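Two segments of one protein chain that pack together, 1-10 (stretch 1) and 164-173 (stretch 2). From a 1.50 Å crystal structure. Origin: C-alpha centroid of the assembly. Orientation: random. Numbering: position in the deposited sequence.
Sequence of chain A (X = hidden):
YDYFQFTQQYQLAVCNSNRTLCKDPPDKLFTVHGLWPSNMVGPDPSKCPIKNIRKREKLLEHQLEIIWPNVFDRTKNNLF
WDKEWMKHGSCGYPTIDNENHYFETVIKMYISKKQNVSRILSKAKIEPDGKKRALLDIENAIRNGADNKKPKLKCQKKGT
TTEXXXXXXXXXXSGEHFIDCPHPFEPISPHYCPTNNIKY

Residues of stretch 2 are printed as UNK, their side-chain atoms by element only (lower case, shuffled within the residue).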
# COMPACT_ATOMS: atom_id res chain seq x y z
N TYR A 1 -3.64 -18.23 4.57
CA TYR A 1 -3.73 -17.19 3.48
C TYR A 1 -3.17 -17.77 2.19
O TYR A 1 -2.45 -18.77 2.23
CB TYR A 1 -2.96 -15.92 3.92
CG TYR A 1 -1.47 -16.02 3.87
CD1 TYR A 1 -0.77 -15.50 2.77
CD2 TYR A 1 -0.75 -16.65 4.89
CE1 TYR A 1 0.60 -15.63 2.70
CE2 TYR A 1 0.57 -16.77 4.83
CZ TYR A 1 1.27 -16.28 3.72
OH TYR A 1 2.63 -16.45 3.67
N ASP A 2 -3.48 -17.12 1.06
CA ASP A 2 -2.99 -17.60 -0.25
C ASP A 2 -1.90 -16.72 -0.84
O ASP A 2 -1.00 -17.23 -1.51
CB ASP A 2 -4.10 -17.61 -1.32
CG ASP A 2 -5.25 -18.54 -0.97
OD1 ASP A 2 -4.95 -19.61 -0.36
OD2 ASP A 2 -6.38 -18.19 -1.34
N TYR A 3 -1.96 -15.41 -0.63
CA TYR A 3 -1.00 -14.51 -1.32
C TYR A 3 -0.95 -13.22 -0.54
O TYR A 3 -1.69 -13.08 0.46
CB TYR A 3 -1.46 -14.26 -2.76
CG TYR A 3 -2.64 -13.30 -2.95
CD1 TYR A 3 -2.42 -11.98 -3.35
CD2 TYR A 3 -3.97 -13.72 -2.75
CE1 TYR A 3 -3.44 -11.08 -3.53
CE2 TYR A 3 -5.02 -12.81 -2.98
CZ TYR A 3 -4.75 -11.47 -3.35
OH TYR A 3 -5.80 -10.57 -3.44
N PHE A 4 -0.06 -12.30 -0.91
CA PHE A 4 -0.01 -11.01 -0.24
C PHE A 4 -0.40 -9.85 -1.12
O PHE A 4 -0.09 -9.80 -2.34
CB PHE A 4 1.45 -10.70 0.16
CG PHE A 4 1.95 -11.48 1.30
CD1 PHE A 4 2.81 -12.53 1.10
CD2 PHE A 4 1.58 -11.12 2.59
CE1 PHE A 4 3.36 -13.24 2.24
CE2 PHE A 4 2.12 -11.80 3.70
CZ PHE A 4 2.98 -12.83 3.53
N GLN A 5 -1.04 -8.87 -0.51
CA GLN A 5 -1.29 -7.57 -1.12
C GLN A 5 -0.43 -6.57 -0.38
O GLN A 5 -0.59 -6.39 0.84
CB GLN A 5 -2.72 -7.12 -0.93
CG GLN A 5 -3.70 -7.98 -1.81
CD GLN A 5 -5.12 -7.50 -1.64
OE1 GLN A 5 -5.55 -6.52 -2.30
NE2 GLN A 5 -5.84 -8.13 -0.74
N PHE A 6 0.46 -5.87 -1.08
CA PHE A 6 1.27 -4.80 -0.46
C PHE A 6 0.76 -3.53 -1.04
O PHE A 6 1.01 -3.20 -2.21
CB PHE A 6 2.75 -5.05 -0.81
CG PHE A 6 3.72 -4.05 -0.21
CD1 PHE A 6 4.80 -3.63 -0.93
CD2 PHE A 6 3.57 -3.58 1.09
CE1 PHE A 6 5.77 -2.77 -0.34
CE2 PHE A 6 4.52 -2.73 1.69
CZ PHE A 6 5.63 -2.32 0.98
N THR A 7 0.02 -2.78 -0.23
CA THR A 7 -0.67 -1.56 -0.72
C THR A 7 0.00 -0.31 -0.24
O THR A 7 0.34 -0.21 0.98
CB THR A 7 -2.09 -1.56 -0.18
OG1 THR A 7 -2.76 -2.76 -0.64
CG2 THR A 7 -2.87 -0.34 -0.76
N GLN A 8 0.27 0.62 -1.14
CA GLN A 8 0.87 1.93 -0.81
C GLN A 8 -0.15 3.00 -1.19
O GLN A 8 -0.99 2.82 -2.09
CB GLN A 8 2.17 2.09 -1.59
CG GLN A 8 3.26 1.12 -1.03
CD GLN A 8 4.51 1.20 -1.85
OE1 GLN A 8 4.99 2.28 -2.12
NE2 GLN A 8 5.08 0.01 -2.19
N GLN A 9 -0.07 4.12 -0.49
CA GLN A 9 -1.06 5.24 -0.63
C GLN A 9 -0.35 6.53 -0.87
O GLN A 9 0.69 6.80 -0.23
CB GLN A 9 -1.92 5.33 0.65
CG GLN A 9 -1.11 5.67 1.92
CD GLN A 9 -1.91 5.62 3.19
OE1 GLN A 9 -1.33 5.70 4.29
NE2 GLN A 9 -3.22 5.51 3.08
N TYR A 10 -0.87 7.34 -1.81
CA TYR A 10 -0.28 8.65 -2.15
C TYR A 10 -0.84 9.65 -1.15
O TYR A 10 -2.02 9.95 -1.17
CB TYR A 10 -0.71 8.95 -3.59
CG TYR A 10 -0.23 10.29 -4.07
CD1 TYR A 10 1.07 10.69 -3.90
CD2 TYR A 10 -1.08 11.14 -4.76
CE1 TYR A 10 1.56 11.91 -4.40
CE2 TYR A 10 -0.64 12.35 -5.25
CZ TYR A 10 0.68 12.76 -5.08
OH TYR A 10 1.15 14.02 -5.49
N UNK A 164 -5.46 9.51 -8.56
CA UNK A 164 -4.85 8.21 -8.11
C UNK A 164 -4.63 8.29 -6.58
O UNK A 164 -4.12 9.29 -6.05
c UNK A 164 -3.49 8.09 -8.83
c UNK A 164 -3.46 5.57 -8.99
c UNK A 164 -1.31 6.95 -9.19
c UNK A 164 -2.67 6.86 -8.48
N UNK A 165 -4.97 7.21 -5.88
CA UNK A 165 -4.84 7.20 -4.41
C UNK A 165 -4.02 6.00 -3.92
O UNK A 165 -3.16 6.20 -3.03
c UNK A 165 -6.20 7.13 -3.75
c UNK A 165 -6.04 7.36 -2.20
c UNK A 165 -7.14 8.22 -4.33
N UNK A 166 -4.23 4.79 -4.41
CA UNK A 166 -3.46 3.64 -3.90
C UNK A 166 -3.01 2.74 -5.03
O UNK A 166 -3.70 2.64 -6.08
c UNK A 166 -4.77 3.42 -1.68
o UNK A 166 -5.61 2.85 0.45
o UNK A 166 -5.99 1.43 -1.10
c UNK A 166 -5.50 2.48 -0.74
c UNK A 166 -4.27 2.72 -2.90
N UNK A 167 -1.85 2.12 -4.81
CA UNK A 167 -1.34 1.12 -5.78
C UNK A 167 -0.91 -0.08 -4.95
O UNK A 167 -0.19 0.07 -3.96
c UNK A 167 -0.18 1.65 -6.61
c UNK A 167 0.35 3.36 -8.54
c UNK A 167 -0.72 2.63 -7.66
c UNK A 167 0.49 0.47 -7.37
N UNK A 168 -1.40 -1.28 -5.32
CA UNK A 168 -1.08 -2.49 -4.63
C UNK A 168 -0.28 -3.40 -5.53
O UNK A 168 -0.63 -3.61 -6.71
c UNK A 168 -2.10 -4.66 -3.67
c UNK A 168 -2.39 -3.23 -4.29
o UNK A 168 -3.14 -2.43 -3.37
N UNK A 169 0.82 -3.95 -5.00
CA UNK A 169 1.65 -4.95 -5.67
C UNK A 169 1.32 -6.27 -4.98
O UNK A 169 1.38 -6.36 -3.75
c UNK A 169 3.51 -3.22 -5.80
c UNK A 169 3.13 -2.85 -7.22
c UNK A 169 3.16 -4.64 -5.50
c UNK A 169 5.03 -3.10 -5.67
N UNK A 170 0.96 -7.32 -5.73
CA UNK A 170 0.61 -8.60 -5.14
C UNK A 170 1.75 -9.59 -5.32
O UNK A 170 2.53 -9.51 -6.31
s UNK A 170 -2.07 -8.08 -5.40
c UNK A 170 -0.67 -9.15 -5.80
N UNK A 171 1.90 -10.51 -4.35
CA UNK A 171 2.97 -11.52 -4.42
C UNK A 171 2.48 -12.81 -3.94
O UNK A 171 1.36 -12.89 -3.37
o UNK A 171 3.89 -10.69 -2.27
c UNK A 171 4.21 -11.02 -3.63
N UNK A 172 3.24 -13.86 -4.25
CA UNK A 172 2.87 -15.20 -3.85
C UNK A 172 2.93 -15.47 -2.36
O UNK A 172 3.27 -14.61 -1.59
c UNK A 172 5.10 -16.31 -4.44
c UNK A 172 3.65 -16.23 -4.74
o UNK A 172 5.84 -16.91 -5.31
o UNK A 172 5.57 -15.86 -3.39
N UNK A 173 2.54 -16.68 -1.98
CA UNK A 173 2.47 -16.99 -0.56
C UNK A 173 3.78 -16.74 0.20
O UNK A 173 3.77 -16.38 1.40
c UNK A 173 0.26 -20.26 2.55
n UNK A 173 -0.95 -21.16 2.68
c UNK A 173 1.93 -18.42 -0.39
c UNK A 173 1.51 -18.68 1.07
c UNK A 173 0.70 -19.98 1.12
O HOH W 1 -2.82 -21.19 0.37
O HOH W 2 -5.72 -3.73 -2.88
O HOH W 3 -5.49 5.25 1.40

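Position 164 carries four side-chain carbons, forked at the second. They stay clear of stretch 1, pointing sideways; only the backbone comes near, its O lying 3.8 Å from CD2 of Tyr10 at the ring edge. A fork at the second carbon makes this Leu164.

Position 165 has three carbons, one carrying the other two, and the group points away from the partner strand. Its backbone does the work: O accepts from Tyr10 N at 2.8 Å. Branching at CB with carbon alone gives Val165.

At 166 three carbons run in line and the third carries two oxygens, a carboxylate. The second carbon lies 4.1 Å from Gln9 CB, and one oxygen is 2.6 Å from water 3, which donates to it and accepts from Gln9 NE2 at 2.8 Å. The chain length fits Glu166.

Position 167 has four carbons, forked at the first, with one arm two carbons long. The end of the chain leads away from stretch 1, while backbone N and O pair with Gln8 O and N, both at 2.9 Å. This is Ile167.

Position 168 has one carbon bearing an oxygen and a carbon. The oxygen sits 2.8 Å from Thr7 OG1, a hydrogen bond in which either may donate, and the methyl is 3.7 Å from Gln5 CB. It is Thr168, facing another threonine where the CA atoms of the two residues approach to 4.0 Å. Water 2 links its OG1 to Gln5 OE1, 2.9 Å from each.

Position 169 shows four carbons forked at the second, on the same sheet face as Phe6. Its backbone exchanges two hydrogen bonds with Phe6, N to O and O to N, each 2.9 Å. It is Leu169.

Position 170 is one carbon and a sulfur. The sulfur is 3.8 Å from Tyr3 CE1, at the ring edge, and 3.9 Å from Gln5 CG. This is Cys170, its side chain covalently bonded elsewhere in the structure.

Position 171 has one carbon and one oxygen, the oxygen 3.4 Å from Phe4 CB: Ser171. Backbone bonds join its O to Phe4 N and its N to Phe4 O, both 2.9 Å.

Position 172 has two carbons, the second carrying two oxygens, directed away from stretch 1. The short carboxylate is Asp172, whose backbone O lies 3.4 Å from Phe4 CD1.

Position 173 has four carbons in a row ending in nitrogen. That nitrogen donates to Tyr1 O at 2.9 Å, and the last carbon lies over one face of the Tyr1 ring: Lys173. Its backbone O accepts from Tyr1 OH at 2.5 Å, and water 1 joins its NZ to Asp2 OD1.

The rule is an antiparallel ladder. Paired backbone bonds at Phe4, Phe6 and Gln8 fix the register, the pairs between them place side chains together for direct or water-mediated contact, and Lys173 clasps the start of stretch 1.

Stretch 2, residues 164-173: LVEITLCSDK
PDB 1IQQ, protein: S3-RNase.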